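Side-chain contacts in fatty Acid Kinase (Fak) B3 protein (PDB 6CNG), which binds linoleic acid and probably takes part in the transport or metabolism of long-chain fatty acids: residues L50-A55 with D68-T73; Q57-V60 with S64-I67. All coordinates share one frame; numbering follows the deposited sequence.

Interaction 1 (L50-A55 with D68-T73); sequences LTIQVA and DQMMET. With EIC (linoleic acid), chain C.
The end of strand 43-54 lies against helix 67-76 without a backbone bond between segments 50-55 and 68-73; the CA atoms of Val54 and Thr73 come to 7.2 Å of each other, and side chains bridge the interval at two points. At the first, Ile52 CD1 meets Met70 SD at 3.6 Å, the two side chains running at about a right angle. Met70 has its CG anti to the backbone N (chi1 -174°), and further bends at chi2 and chi3 carry the sulfur from the helix towards the strand. At the second, Val54 CG1 lies 3.7 Å from Thr73 CG2, methyl against methyl. Thr73 splits its two branches between two tasks: with CG2 facing Val54, OG1 turns back along the helix and donates to Gln69 O at 2.8 Å, a bond consistent with chi1 of -58°. That oxygen also accepts from Thr73 N at 3.1 Å, the two donors coming from opposite faces of the carbonyl plane. Beyond Ile52, Leu50 CD2 touches EIC C2 at 3.4 Å, close to the carboxylate that Ser111 OG hydrogen-bonds. The arrangement is a helix packed on a sheet through methyl and thioether groups, beside the linoleic acid pocket of this DegV protein.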
ATOM      1  N   LEU A  50      10.571  -4.972   2.009  1.00 17.19           N
ATOM      2  CA  LEU A  50      11.224  -4.244   3.083  1.00 16.85           C
ATOM      3  C   LEU A  50      11.490  -5.206   4.235  1.00 16.05           C
ATOM      4  O   LEU A  50      11.032  -6.346   4.242  1.00 15.49           O
ATOM      5  CB  LEU A  50      10.363  -3.063   3.546  1.00 15.59           C
ATOM      6  CG  LEU A  50      10.508  -1.819   2.674  1.00 16.65           C
ATOM      7  CD1 LEU A  50       9.672  -1.901   1.429  1.00 15.60           C
ATOM      8  CD2 LEU A  50      10.193  -0.565   3.429  1.00 20.65           C
ATOM      9  N   THR A  51      12.213  -4.721   5.232  1.00 16.28           N
ATOM     10  CA  THR A  51      12.545  -5.534   6.383  1.00 16.66           C
ATOM     11  C   THR A  51      12.015  -4.878   7.639  1.00 12.79           C
ATOM     12  O   THR A  51      11.817  -3.667   7.693  1.00 16.12           O
ATOM     13  CB  THR A  51      14.048  -5.712   6.523  1.00 20.67           C
ATOM     14  OG1 THR A  51      14.661  -4.429   6.655  1.00 22.45           O
ATOM     15  CG2 THR A  51      14.604  -6.400   5.315  1.00 23.79           C
ATOM     16  N   ILE A  52      11.785  -5.716   8.644  1.00 16.65           N
ATOM     17  CA  ILE A  52      11.379  -5.297   9.977  1.00 15.37           C
ATOM     18  C   ILE A  52      12.305  -5.970  10.976  1.00 16.70           C
ATOM     19  O   ILE A  52      12.371  -7.196  11.028  1.00 22.06           O
ATOM     20  CB  ILE A  52       9.926  -5.692  10.266  1.00 20.39           C
ATOM     21  CG1 ILE A  52       8.990  -4.925   9.317  1.00 26.63           C
ATOM     22  CG2 ILE A  52       9.578  -5.405  11.701  1.00 19.80           C
ATOM     23  CD1 ILE A  52       7.788  -5.695   8.896  1.00 28.84           C
ATOM     24  N   GLN A  53      13.014  -5.177  11.755  1.00 17.85           N
ATOM     25  CA  GLN A  53      13.952  -5.690  12.744  1.00 19.65           C
ATOM     26  C   GLN A  53      13.288  -5.688  14.115  1.00 18.32           C
ATOM     27  O   GLN A  53      12.830  -4.642  14.578  1.00 19.22           O
ATOM     28  CB  GLN A  53      15.201  -4.807  12.753  1.00 20.21           C
ATOM     29  CG  GLN A  53      16.323  -5.251  13.715  1.00 33.01           C
ATOM     30  CD  GLN A  53      17.126  -4.077  14.329  1.00 48.26           C
ATOM     31  OE1 GLN A  53      16.873  -3.643  15.465  1.00 51.96           O
ATOM     32  NE2 GLN A  53      18.098  -3.572  13.577  1.00 50.64           N
ATOM     33  N   VAL A  54      13.237  -6.856  14.759  1.00 15.66           N
ATOM     34  CA  VAL A  54      12.746  -7.001  16.127  1.00 15.14           C
ATOM     35  C   VAL A  54      13.881  -7.556  16.971  1.00 15.78           C
ATOM     36  O   VAL A  54      14.238  -8.727  16.832  1.00 19.58           O
ATOM     37  CB  VAL A  54      11.532  -7.927  16.199  1.00 18.27           C
ATOM     38  CG1 VAL A  54      10.968  -7.908  17.559  1.00 18.14           C
ATOM     39  CG2 VAL A  54      10.499  -7.518  15.171  1.00 20.74           C
ATOM     40  N   ALA A  55      14.416  -6.735  17.866  1.00 19.20           N
ATOM     41  CA  ALA A  55      15.645  -7.040  18.632  1.00 20.46           C
ATOM     42  C   ALA A  55      16.756  -7.397  17.641  1.00 19.82           C
ATOM     43  O   ALA A  55      16.960  -6.643  16.683  1.00 21.30           O
ATOM     44  CB  ALA A  55      15.346  -8.055  19.726  1.00 21.73           C
ATOM     45  N   ASP A  68       2.103 -13.648  11.168  1.00 16.16           N
ATOM     46  CA  ASP A  68       1.576 -13.767  12.520  1.00 18.69           C
ATOM     47  C   ASP A  68       2.684 -13.948  13.556  1.00 17.08           C
ATOM     48  O   ASP A  68       2.597 -13.409  14.660  1.00 16.25           O
ATOM     49  CB  ASP A  68       0.534 -14.882  12.570  1.00 25.56           C
ATOM     50  CG  ASP A  68      -0.775 -14.484  11.865  1.00 31.69           C
ATOM     51  OD1 ASP A  68      -1.033 -13.271  11.760  1.00 30.34           O
ATOM     52  OD2 ASP A  68      -1.543 -15.370  11.416  1.00 34.78           O
ATOM     53  N   GLN A  69       3.749 -14.659  13.204  1.00 15.96           N
ATOM     54  CA  GLN A  69       4.845 -14.862  14.139  1.00 16.30           C
ATOM     55  C   GLN A  69       5.664 -13.591  14.293  1.00 15.91           C
ATOM     56  O   GLN A  69       6.146 -13.278  15.380  1.00 15.63           O
ATOM     57  CB  GLN A  69       5.716 -16.002  13.623  1.00 25.10           C
ATOM     58  CG  GLN A  69       7.145 -15.954  14.074  1.00 33.54           C
ATOM     59  CD  GLN A  69       7.262 -15.978  15.574  1.00 53.20           C
ATOM     60  OE1 GLN A  69       8.120 -15.309  16.146  1.00 59.98           O
ATOM     61  NE2 GLN A  69       6.401 -16.758  16.228  1.00 61.36           N
ATOM     62  N   MET A  70       5.824 -12.837  13.218  1.00 16.50           N
ATOM     63  CA  MET A  70       6.523 -11.567  13.315  1.00 14.91           C
ATOM     64  C   MET A  70       5.798 -10.613  14.245  1.00 14.39           C
ATOM     65  O   MET A  70       6.402  -9.993  15.129  1.00 14.41           O
ATOM     66  CB  MET A  70       6.604 -10.978  11.920  1.00 17.97           C
ATOM     67  CG  MET A  70       7.421  -9.729  11.829  1.00 23.12           C
ATOM     68  SD  MET A  70       6.617  -8.536  10.795  1.00 38.42           S
ATOM     69  CE  MET A  70       5.316  -8.000  11.844  1.00 27.82           C
ATOM     70  N   MET A  71       4.494 -10.478  14.058  1.00 14.49           N
ATOM     71  CA  MET A  71       3.733  -9.565  14.888  1.00 14.26           C
ATOM     72  C   MET A  71       3.786  -9.981  16.354  1.00 13.99           C
ATOM     73  O   MET A  71       3.972  -9.142  17.241  1.00 15.23           O
ATOM     74  CB  MET A  71       2.297  -9.507  14.373  1.00 13.36           C
ATOM     75  CG  MET A  71       2.186  -8.870  12.988  1.00 15.23           C
ATOM     76  SD  MET A  71       2.505  -7.090  12.893  1.00 19.46           S
ATOM     77  CE  MET A  71       1.027  -6.445  13.646  1.00 15.97           C
ATOM     78  N   GLU A  72       3.600 -11.283  16.629  1.00 14.78           N
ATOM     79  CA  GLU A  72       3.661 -11.782  18.002  1.00 14.92           C
ATOM     80  C   GLU A  72       4.979 -11.406  18.647  1.00 13.19           C
ATOM     81  O   GLU A  72       5.021 -10.953  19.795  1.00 15.61           O
ATOM     82  CB  GLU A  72       3.504 -13.307  17.990  1.00 16.97           C
ATOM     83  CG  GLU A  72       3.476 -13.980  19.370  1.00 21.12           C
ATOM     84  CD  GLU A  72       3.044 -15.437  19.328  1.00 29.35           C
ATOM     85  OE1 GLU A  72       2.998 -16.065  20.406  1.00 32.00           O
ATOM     86  OE2 GLU A  72       2.739 -15.954  18.232  1.00 36.78           O
ATOM     87  N   THR A  73       6.064 -11.567  17.905  1.00 13.46           N
ATOM     88  CA  THR A  73       7.385 -11.235  18.409  1.00 16.74           C
ATOM     89  C   THR A  73       7.513  -9.751  18.644  1.00 17.60           C
ATOM     90  O   THR A  73       8.042  -9.328  19.675  1.00 16.10           O
ATOM     91  CB  THR A  73       8.433 -11.715  17.420  1.00 16.38           C
ATOM     92  OG1 THR A  73       8.284 -13.122  17.246  1.00 19.47           O
ATOM     93  CG2 THR A  73       9.814 -11.431  17.908  1.00 19.76           C
TER
HETATM   94  C1  EIC C 301      10.729   2.057   5.880  1.00 14.19           C
HETATM   95  C2  EIC C 301       9.240   1.812   5.660  1.00 13.81           C
HETATM   96  C3  EIC C 301       8.346   2.808   6.364  1.00 14.76           C
HETATM   97  C4  EIC C 301       6.918   2.713   5.876  1.00 14.42           C
HETATM   98  C5  EIC C 301       6.035   3.773   6.498  1.00 16.08           C
HETATM   99  C6  EIC C 301       4.622   3.754   5.924  1.00 19.13           C
HETATM  100  C7  EIC C 301       3.761   2.596   6.446  1.00 18.75           C
HETATM  101  C8  EIC C 301       2.430   2.534   5.719  1.00 16.27           C
HETATM  102  C9  EIC C 301       1.696   1.303   6.196  1.00 16.21           C
HETATM  103  C10 EIC C 301       0.797   1.369   7.153  1.00 14.76           C
HETATM  104  C11 EIC C 301       0.442   2.668   7.864  1.00 16.94           C
HETATM  105  C12 EIC C 301      -1.080   2.707   7.890  1.00 18.47           C
HETATM  106  C13 EIC C 301      -1.810   3.733   7.508  1.00 15.79           C
HETATM  107  C14 EIC C 301      -1.198   5.030   7.021  1.00 18.26           C
HETATM  108  C15 EIC C 301      -0.907   4.989   5.522  1.00 16.27           C
HETATM  109  C16 EIC C 301      -0.322   6.323   5.084  1.00 17.70           C
HETATM  110  C17 EIC C 301       0.132   6.285   3.654  1.00 14.59           C
HETATM  111  C18 EIC C 301       0.743   7.617   3.284  1.00 15.71           C
HETATM  112  O1  EIC C 301      11.432   2.630   5.004  1.00 18.05           O
HETATM  113  O2  EIC C 301      11.253   1.678   6.956  1.00 19.13           O

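Interaction 2 (Q57-V60 with S64-I67); sequences QVFV and SLDI
Leu65 packs against the end of strand 57-60 from the connection leading into helix 67-76, a strand-to-helix turn in which chain and side chain fold back on the strand just left. Its CD1 methyl lies 3.8 Å from Phe59 CB and equally far from Phe59 CD2. The methyl sits at the edge of the ring, near its plane. The two side chains cross at about a right angle. Leu65 CB also comes to 3.4 Å from Val60 O, and CD1 to 3.6 Å from the same oxygen; these are van der Waals approaches, and no hydrogen bond joins segments 57-60 and 64-67. With CG anti to its backbone N (chi1 -176°), the Leu65 side chain passes in front of the Val60 oxygen and brings CD1 to the ring edge.

In the next shell, the ring of Phe59 also rests against Val54 of strand 43-54. Val60 turns its own side chain to Pro49 and Thr51. On the other flank, Asp66 occupies the N-cap, right before helix 67-76: Asp66 OD1 makes a weak hydrogen bond with Gln69 N, the two atoms 3.5 Å apart.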
ATOM      1  N   GLN A  57      16.748 -10.006  15.591  1.00 26.17           N
ATOM      2  CA  GLN A  57      16.169 -10.836  14.539  1.00 20.70           C
ATOM      3  C   GLN A  57      15.614  -9.966  13.408  1.00 20.39           C
ATOM      4  O   GLN A  57      15.024  -8.909  13.638  1.00 18.57           O
ATOM      5  CB  GLN A  57      15.040 -11.705  15.102  1.00 25.93           C
ATOM      6  CG  GLN A  57      14.417 -12.640  14.097  1.00 27.81           C
ATOM      7  CD  GLN A  57      13.595 -13.746  14.743  1.00 38.02           C
ATOM      8  OE1 GLN A  57      13.115 -13.618  15.885  1.00 32.25           O
ATOM      9  NE2 GLN A  57      13.428 -14.851  14.009  1.00 43.46           N
ATOM     10  N   VAL A  58      15.793 -10.416  12.181  1.00 22.08           N
ATOM     11  CA  VAL A  58      15.325  -9.680  11.018  1.00 25.77           C
ATOM     12  C   VAL A  58      14.275 -10.499  10.285  1.00 22.04           C
ATOM     13  O   VAL A  58      14.445 -11.702  10.063  1.00 24.16           O
ATOM     14  CB  VAL A  58      16.476  -9.303  10.075  1.00 22.74           C
ATOM     15  CG1 VAL A  58      15.920  -8.711   8.829  1.00 22.64           C
ATOM     16  CG2 VAL A  58      17.405  -8.334  10.742  1.00 27.16           C
ATOM     17  N   PHE A  59      13.194  -9.840   9.913  1.00 16.13           N
ATOM     18  CA  PHE A  59      12.129 -10.454   9.157  1.00 20.56           C
ATOM     19  C   PHE A  59      12.095  -9.778   7.800  1.00 19.37           C
ATOM     20  O   PHE A  59      12.075  -8.543   7.704  1.00 20.42           O
ATOM     21  CB  PHE A  59      10.805 -10.279   9.884  1.00 18.19           C
ATOM     22  CG  PHE A  59      10.769 -10.925  11.236  1.00 18.54           C
ATOM     23  CD1 PHE A  59      11.198 -10.241  12.359  1.00 17.87           C
ATOM     24  CD2 PHE A  59      10.293 -12.219  11.394  1.00 23.74           C
ATOM     25  CE1 PHE A  59      11.155 -10.836  13.594  1.00 18.73           C
ATOM     26  CE2 PHE A  59      10.249 -12.821  12.642  1.00 21.68           C
ATOM     27  CZ  PHE A  59      10.673 -12.133  13.738  1.00 18.81           C
ATOM     28  N   VAL A  60      12.135 -10.579   6.759  1.00 17.85           N
ATOM     29  CA  VAL A  60      12.060 -10.067   5.404  1.00 19.19           C
ATOM     30  C   VAL A  60      10.638 -10.265   4.918  1.00 16.74           C
ATOM     31  O   VAL A  60      10.074 -11.356   5.047  1.00 14.20           O
ATOM     32  CB  VAL A  60      13.076 -10.761   4.494  1.00 16.95           C
ATOM     33  CG1 VAL A  60      12.939 -10.221   3.096  1.00 20.61           C
ATOM     34  CG2 VAL A  60      14.456 -10.520   5.024  1.00 18.61           C
ATOM     35  N   SER A  64       7.422 -15.788   1.951  1.00 16.29           N
ATOM     36  CA  SER A  64       7.866 -16.740   2.962  1.00 24.16           C
ATOM     37  C   SER A  64       7.524 -16.304   4.388  1.00 22.29           C
ATOM     38  O   SER A  64       7.477 -17.153   5.288  1.00 23.53           O
ATOM     39  CB  SER A  64       9.386 -16.926   2.851  1.00 31.79           C
ATOM     40  OG  SER A  64       9.831 -16.939   1.494  1.00 46.09           O
ATOM     41  N   LEU A  65       7.268 -15.015   4.612  1.00 17.23           N
ATOM     42  CA  LEU A  65       7.176 -14.501   5.966  1.00 14.77           C
ATOM     43  C   LEU A  65       5.923 -15.006   6.664  1.00 16.39           C
ATOM     44  O   LEU A  65       4.804 -14.871   6.151  1.00 18.87           O
ATOM     45  CB  LEU A  65       7.167 -12.973   5.954  1.00 18.60           C
ATOM     46  CG  LEU A  65       7.181 -12.326   7.353  1.00 18.36           C
ATOM     47  CD1 LEU A  65       8.496 -12.633   8.075  1.00 18.49           C
ATOM     48  CD2 LEU A  65       6.953 -10.862   7.299  1.00 18.94           C
ATOM     49  N   ASP A  66       6.114 -15.576   7.855  1.00 17.04           N
ATOM     50  CA  ASP A  66       5.009 -15.831   8.768  1.00 15.85           C
ATOM     51  C   ASP A  66       4.683 -14.496   9.406  1.00 20.63           C
ATOM     52  O   ASP A  66       5.363 -14.056  10.338  1.00 17.19           O
ATOM     53  CB  ASP A  66       5.405 -16.836   9.840  1.00 15.18           C
ATOM     54  CG  ASP A  66       4.221 -17.343  10.620  1.00 21.32           C
ATOM     55  OD1 ASP A  66       3.122 -16.766  10.523  1.00 28.34           O
ATOM     56  OD2 ASP A  66       4.380 -18.354  11.330  1.00 32.02           O
ATOM     57  N   ILE A  67       3.657 -13.822   8.880  1.00 20.76           N
ATOM     58  CA  ILE A  67       3.323 -12.504   9.399  1.00 20.20           C
ATOM     59  C   ILE A  67       2.868 -12.611  10.842  1.00 16.84           C
ATOM     60  O   ILE A  67       3.195 -11.761  11.670  1.00 17.32           O
ATOM     61  CB  ILE A  67       2.270 -11.811   8.516  1.00 17.34           C
ATOM     62  CG1 ILE A  67       2.783 -11.660   7.098  1.00 19.16           C
ATOM     63  CG2 ILE A  67       1.973 -10.468   9.051  1.00 15.77           C
ATOM     64  CD1 ILE A  67       1.720 -11.276   6.112  1.00 18.94           C
TER

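From the N terminus, strand 43-54 runs past the fatty acid, turns back into antiparallel strand 57-60, and continues through a short connection into helix 67-76. Interaction 2 closes the small loop between residues 60 and 64; interaction 1 closes the wider one from 55 to 68, with interaction 2 nested inside it. Their centres are 6 Å apart, and they touch directly. Phe59 of interaction 2 bridges to interaction 1: its backbone N lies 3.0 Å from Ile52 O, a probable hydrogen bond of the hairpin, while its CG packs 3.6 Å from Met70 CG. Together the contacts tie hairpin and helix into one unit at the sheet that includes strands 43-54 and 57-60.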